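PDB 7C6O: cobalamin biosynthesis protein CobN from Mycobacterium tuberculosis, which probably acts as the catalytic large subunit of the cobaltochelatase that inserts cobalt into the corrin ring during cobalamin biosynthesis. Local coordinates for residues G91-W96 and D120-D125; P109-S114 and S127-G132. One frame throughout, in Å; residues are numbered along the deposited sequence.

Contact 1 (G91-W96 and D120-D125); sequences GGYRAW and DAELTD. With NA (sodium ion), chain F.
Tyr93 and Leu123 supply the apolar part of this contact. Methyl CD2 of Leu123 sits 3.8 Å from Tyr93 N and 3.9 Å from Tyr93 CB, at the point where the loop 91-96 turns past the helix. Next to it, Gly92 has no side chain, so its CA can lie 3.6 Å from Asp120 OD2.

The Tyr93 ring also meets a carboxylate. Glu122 runs out extended from the helix, its CG anti to the backbone N (chi1 -178°), and this carries OE1 to 3.5 Å from Tyr93 CD2, with the ring and carboxylate planes 52° apart. Arg126 ties the pair together: it forms a salt bridge with Glu122 OE1 and a cation-pi contact with the Tyr93 ring. The far end of the tyrosine is fixed by a hydrogen bond between its hydroxyl and Asp101.

Direct hydrogen bonds between the segments are absent, and water 1 does the polar joining. It accepts from Tyr93 N at 2.8 Å and gives its protons to Asp120 OD2 at 3.0 Å and Glu122 OE2 at 2.8 Å, so a single water holds two carboxylates to one backbone N-H. The other oxygen of Asp120 works within its own segment as the helix N-cap: OD1 takes Leu123 N at 3.2 Å, from above the carboxylate plane, plus a weak bond from Glu122 N.

Toward the other end of the short helix, the carbonyl of Asp125 binds the sodium ion. The loop after strand 84-89 here meets the start of helix 121-126, which follows strand 110-114, at the C-terminal ends of two neighbouring strands of a parallel sheet of order 2-1-3-4, an order like that of flavodoxin-like alpha/beta folds.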
loop_
_atom_site.group_PDB
_atom_site.type_symbol
_atom_site.label_atom_id
_atom_site.label_comp_id
_atom_site.label_asym_id
_atom_site.label_seq_id
_atom_site.Cartn_x
_atom_site.Cartn_y
_atom_site.Cartn_z
ATOM N N GLY A 91 41.524 -13.501 6.057
ATOM C CA GLY A 91 42.212 -14.160 4.968
ATOM C C GLY A 91 43.685 -14.422 5.190
ATOM O O GLY A 91 44.356 -14.900 4.266
ATOM N N GLY A 92 44.213 -14.119 6.370
ATOM C CA GLY A 92 45.597 -14.420 6.662
ATOM C C GLY A 92 46.587 -13.512 5.945
ATOM O O GLY A 92 46.254 -12.466 5.391
ATOM N N TYR A 93 47.841 -13.968 5.961
ATOM C CA TYR A 93 48.957 -13.163 5.467
ATOM C C TYR A 93 48.812 -12.840 3.984
ATOM O O TYR A 93 49.080 -11.709 3.560
ATOM C CB TYR A 93 50.269 -13.899 5.741
ATOM C CG TYR A 93 51.483 -13.391 4.992
ATOM C CD1 TYR A 93 52.048 -12.158 5.294
ATOM C CD2 TYR A 93 52.085 -14.165 4.007
ATOM C CE1 TYR A 93 53.169 -11.700 4.620
ATOM C CE2 TYR A 93 53.203 -13.719 3.328
ATOM C CZ TYR A 93 53.742 -12.486 3.639
ATOM O OH TYR A 93 54.857 -12.042 2.960
ATOM N N ARG A 94 48.381 -13.814 3.179
ATOM C CA ARG A 94 48.288 -13.611 1.738
ATOM C C ARG A 94 47.203 -12.615 1.339
ATOM O O ARG A 94 47.218 -12.144 0.197
ATOM C CB ARG A 94 48.042 -14.949 1.034
ATOM N N ALA A 95 46.269 -12.284 2.236
ATOM C CA ALA A 95 45.194 -11.360 1.892
ATOM C C ALA A 95 45.646 -9.905 1.856
ATOM O O ALA A 95 44.938 -9.064 1.294
ATOM C CB ALA A 95 44.030 -11.506 2.873
ATOM N N TRP A 96 46.787 -9.586 2.455
ATOM C CA TRP A 96 47.357 -8.248 2.354
ATOM C C TRP A 96 48.876 -8.357 2.445
ATOM O O TRP A 96 49.524 -7.685 3.248
ATOM C CB TRP A 96 46.797 -7.319 3.432
ATOM C CG TRP A 96 46.988 -5.863 3.108
ATOM C CD1 TRP A 96 46.849 -5.273 1.883
ATOM C CD2 TRP A 96 47.368 -4.819 4.015
ATOM N NE1 TRP A 96 47.109 -3.927 1.974
ATOM C CE2 TRP A 96 47.432 -3.623 3.271
ATOM C CE3 TRP A 96 47.658 -4.779 5.383
ATOM C CZ2 TRP A 96 47.772 -2.401 3.849
ATOM C CZ3 TRP A 96 47.995 -3.564 5.955
ATOM C CH2 TRP A 96 48.049 -2.392 5.188
ATOM N N ASP A 120 45.484 -16.775 13.893
ATOM C CA ASP A 120 46.221 -17.307 12.753
ATOM C C ASP A 120 47.669 -17.527 13.173
ATOM O O ASP A 120 48.380 -16.565 13.488
ATOM C CB ASP A 120 46.121 -16.343 11.570
ATOM C CG ASP A 120 46.708 -16.911 10.288
ATOM O OD1 ASP A 120 47.850 -17.409 10.304
ATOM O OD2 ASP A 120 46.018 -16.849 9.250
ATOM N N ALA A 121 48.103 -18.791 13.181
ATOM C CA ALA A 121 49.446 -19.102 13.661
ATOM C C ALA A 121 50.525 -18.447 12.806
ATOM O O ALA A 121 51.582 -18.070 13.327
ATOM C CB ALA A 121 49.653 -20.617 13.711
ATOM N N GLU A 122 50.286 -18.300 11.500
ATOM C CA GLU A 122 51.282 -17.656 10.648
ATOM C C GLU A 122 51.395 -16.167 10.954
ATOM O O GLU A 122 52.502 -15.619 10.989
ATOM C CB GLU A 122 50.947 -17.864 9.172
ATOM C CG GLU A 122 51.982 -17.243 8.243
ATOM C CD GLU A 122 51.625 -17.376 6.777
ATOM O OE1 GLU A 122 52.477 -17.040 5.930
ATOM O OE2 GLU A 122 50.496 -17.814 6.472
ATOM N N LEU A 123 50.261 -15.493 11.167
ATOM C CA LEU A 123 50.313 -14.085 11.551
ATOM C C LEU A 123 51.005 -13.910 12.897
ATOM O O LEU A 123 51.795 -12.974 13.083
ATOM C CB LEU A 123 48.903 -13.494 11.589
ATOM C CG LEU A 123 48.184 -13.354 10.245
ATOM C CD1 LEU A 123 46.829 -12.689 10.423
ATOM C CD2 LEU A 123 49.039 -12.577 9.253
ATOM N N THR A 124 50.724 -14.802 13.849
ATOM C CA THR A 124 51.416 -14.749 15.133
ATOM C C THR A 124 52.924 -14.855 14.944
ATOM O O THR A 124 53.689 -14.067 15.512
ATOM C CB THR A 124 50.911 -15.863 16.052
ATOM O OG1 THR A 124 49.529 -15.641 16.356
ATOM C CG2 THR A 124 51.718 -15.892 17.347
ATOM N N ASP A 125 53.368 -15.814 14.126
ATOM C CA ASP A 125 54.800 -16.036 13.948
ATOM C C ASP A 125 55.460 -14.930 13.132
ATOM O O ASP A 125 56.617 -14.585 13.392
ATOM C CB ASP A 125 55.043 -17.394 13.293
ATOM C CG ASP A 125 54.678 -18.553 14.203
ATOM O OD1 ASP A 125 54.714 -18.374 15.438
ATOM O OD2 ASP A 125 54.361 -19.643 13.685
HETATM NA NA NA F . 57.901 -13.370 15.016
HETATM O O HOH W 1 48.328 -16.353 7.354
HETATM O O HOH W 2 56.122 -13.751 16.804
HETATM O O HOH W 3 59.453 -12.775 13.198
HETATM O O HOH W 4 59.068 -15.464 15.561
HETATM O O HOH W 5 59.112 -12.287 16.847
#

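Contact 2 (P109-S114 and S127-G132); sequences PAVLVS and STVAAG. With NA (sodium ion), chain F.
The flat groups here are the strand's peptides: Ala110 N and Leu112 N meet the hydroxyls of Thr128 and Ser127, and Ala110 O meets Thr128 N. All three lie on one edge of the strand, while the other edge, through Pro109, Val111 and Val113, is hydrogen-bonded to Val85 and Ile87. On one face lie Ala110 and Leu112, the latter against helix 121-126. On the other, Val111 faces the later helices 131-143 and 146-161 and Pro109 the second of these, and Val129 reaches them there: its CG2 is 4.1 Å from Val111 CG2 and its CG1 equally near Pro109 CB.

Two hydroxyls serve the edge N-H groups. Thr128 OG1, placed between its own backbone N and carbonyl carbon (chi1 52°), accepts from Ala110 N at 2.7 Å with an angle of 149°. Ser127 OG accepts from Leu112 N at 3.0 Å, slightly straighter at 153°, and is gripped a second time by its hydrogen bond with Leu123 O. Between them Thr128 N makes a weak bond of 3.0 Å to Ala110 O, and Ser127 CB packs 3.3 Å from that same oxygen.

Ser127 O and Val129 O serve the metal site. The first binds the sodium ion at 2.3 Å; the second accepts from waters 2 and 5, both ligands of the ion. The chemistry implies that the edge of this strand, outermost in its sheet within the chain, is met by two hydroxyls and one weak backbone bond, while Ser127 O and Val129 O turn to the metal and its waters.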
loop_
_atom_site.group_PDB
_atom_site.type_symbol
_atom_site.label_atom_id
_atom_site.label_comp_id
_atom_site.label_asym_id
_atom_site.label_seq_id
_atom_site.Cartn_x
_atom_site.Cartn_y
_atom_site.Cartn_z
ATOM N N PRO A 109 57.879 -2.257 15.355
ATOM C CA PRO A 109 57.282 -3.481 15.905
ATOM C C PRO A 109 55.855 -3.669 15.412
ATOM O O PRO A 109 55.019 -2.767 15.509
ATOM C CB PRO A 109 57.335 -3.248 17.419
ATOM C CG PRO A 109 58.491 -2.313 17.606
ATOM C CD PRO A 109 58.471 -1.407 16.404
ATOM N N ALA A 110 55.583 -4.849 14.860
ATOM C CA ALA A 110 54.335 -5.122 14.164
ATOM C C ALA A 110 53.597 -6.270 14.838
ATOM O O ALA A 110 54.173 -7.340 15.064
ATOM C CB ALA A 110 54.591 -5.451 12.690
ATOM N N VAL A 111 52.325 -6.042 15.145
ATOM C CA VAL A 111 51.443 -7.045 15.733
ATOM C C VAL A 111 50.432 -7.442 14.666
ATOM O O VAL A 111 49.637 -6.606 14.219
ATOM C CB VAL A 111 50.740 -6.508 16.990
ATOM C CG1 VAL A 111 50.050 -7.634 17.744
ATOM C CG2 VAL A 111 51.737 -5.779 17.888
ATOM N N LEU A 112 50.460 -8.707 14.254
ATOM C CA LEU A 112 49.597 -9.210 13.189
ATOM C C LEU A 112 48.586 -10.178 13.782
ATOM O O LEU A 112 48.969 -11.197 14.366
ATOM C CB LEU A 112 50.417 -9.909 12.103
ATOM C CG LEU A 112 51.653 -9.185 11.569
ATOM C CD1 LEU A 112 52.391 -10.078 10.576
ATOM C CD2 LEU A 112 51.283 -7.858 10.932
ATOM N N VAL A 113 47.298 -9.867 13.628
ATOM C CA VAL A 113 46.236 -10.712 14.156
ATOM C C VAL A 113 45.174 -10.917 13.084
ATOM O O VAL A 113 45.058 -10.150 12.124
ATOM C CB VAL A 113 45.604 -10.130 15.440
ATOM C CG1 VAL A 113 46.663 -9.951 16.529
ATOM C CG2 VAL A 113 44.908 -8.816 15.138
ATOM N N SER A 114 44.386 -11.968 13.267
ATOM C CA SER A 114 43.359 -12.358 12.315
ATOM C C SER A 114 42.003 -11.795 12.722
ATOM O O SER A 114 41.721 -11.603 13.908
ATOM C CB SER A 114 43.283 -13.884 12.213
ATOM O OG SER A 114 42.201 -14.294 11.401
ATOM N N SER A 127 54.610 -11.784 13.119
ATOM C CA SER A 127 54.701 -10.572 13.922
ATOM C C SER A 127 56.126 -10.379 14.427
ATOM O O SER A 127 56.824 -11.341 14.754
ATOM C CB SER A 127 53.735 -10.645 15.107
ATOM O OG SER A 127 52.408 -10.897 14.684
ATOM N N THR A 128 56.564 -9.121 14.486
ATOM C CA THR A 128 57.893 -8.805 14.989
ATOM C C THR A 128 57.892 -8.499 16.485
ATOM O O THR A 128 58.843 -7.889 16.989
ATOM C CB THR A 128 58.502 -7.647 14.191
ATOM O OG1 THR A 128 57.588 -6.548 14.145
ATOM C CG2 THR A 128 58.805 -8.094 12.764
ATOM N N VAL A 129 56.839 -8.900 17.198
ATOM C CA VAL A 129 56.821 -8.919 18.658
ATOM C C VAL A 129 56.840 -10.379 19.094
ATOM O O VAL A 129 56.817 -11.283 18.251
ATOM C CB VAL A 129 55.589 -8.185 19.220
ATOM C CG1 VAL A 129 55.634 -6.709 18.858
ATOM C CG2 VAL A 129 54.305 -8.830 18.698
ATOM N N ALA A 130 56.884 -10.623 20.401
ATOM C CA ALA A 130 56.779 -11.989 20.897
ATOM C C ALA A 130 55.418 -12.579 20.540
ATOM O O ALA A 130 54.422 -11.864 20.405
ATOM C CB ALA A 130 56.984 -12.030 22.412
ATOM N N ALA A 131 55.384 -13.905 20.384
ATOM C CA ALA A 131 54.140 -14.567 19.995
ATOM C C ALA A 131 53.029 -14.296 21.002
ATOM O O ALA A 131 51.884 -14.036 20.616
ATOM C CB ALA A 131 54.369 -16.071 19.840
ATOM N N GLY A 132 53.352 -14.332 22.298
ATOM C CA GLY A 132 52.342 -14.075 23.312
ATOM C C GLY A 132 51.770 -12.672 23.247
ATOM O O GLY A 132 50.617 -12.449 23.623
HETATM NA NA NA F . 57.901 -13.370 15.016
HETATM O O HOH W 2 56.122 -13.751 16.804
HETATM O O HOH W 5 59.112 -12.287 16.847
HETATM O O HOH W 3 59.453 -12.775 13.198
HETATM O O HOH W 4 59.068 -15.464 15.561
#

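Overall arrangement
Both contacts lie on the same parallel-sheet unit far from the centre of the chain, their centres about 10 Å apart. Neither is a fully buried core, but contact 2 has the larger buried share, four of seven touching residues against two of five in contact 1. Strand 110-114 leads into helix 121-126, which leads into the turn before helix 131-143. Leu123 links them, its CD1 packing 3.5 Å from Val113 O. Contact 1, at the loop end of the sheet, is joined by a water linking a backbone N-H to two carboxylates; contact 2, along the strand edge, uses direct hydrogen bonds and valine packing. The sodium ion spans both through the Asp125 and Ser127 carbonyls, with four waters.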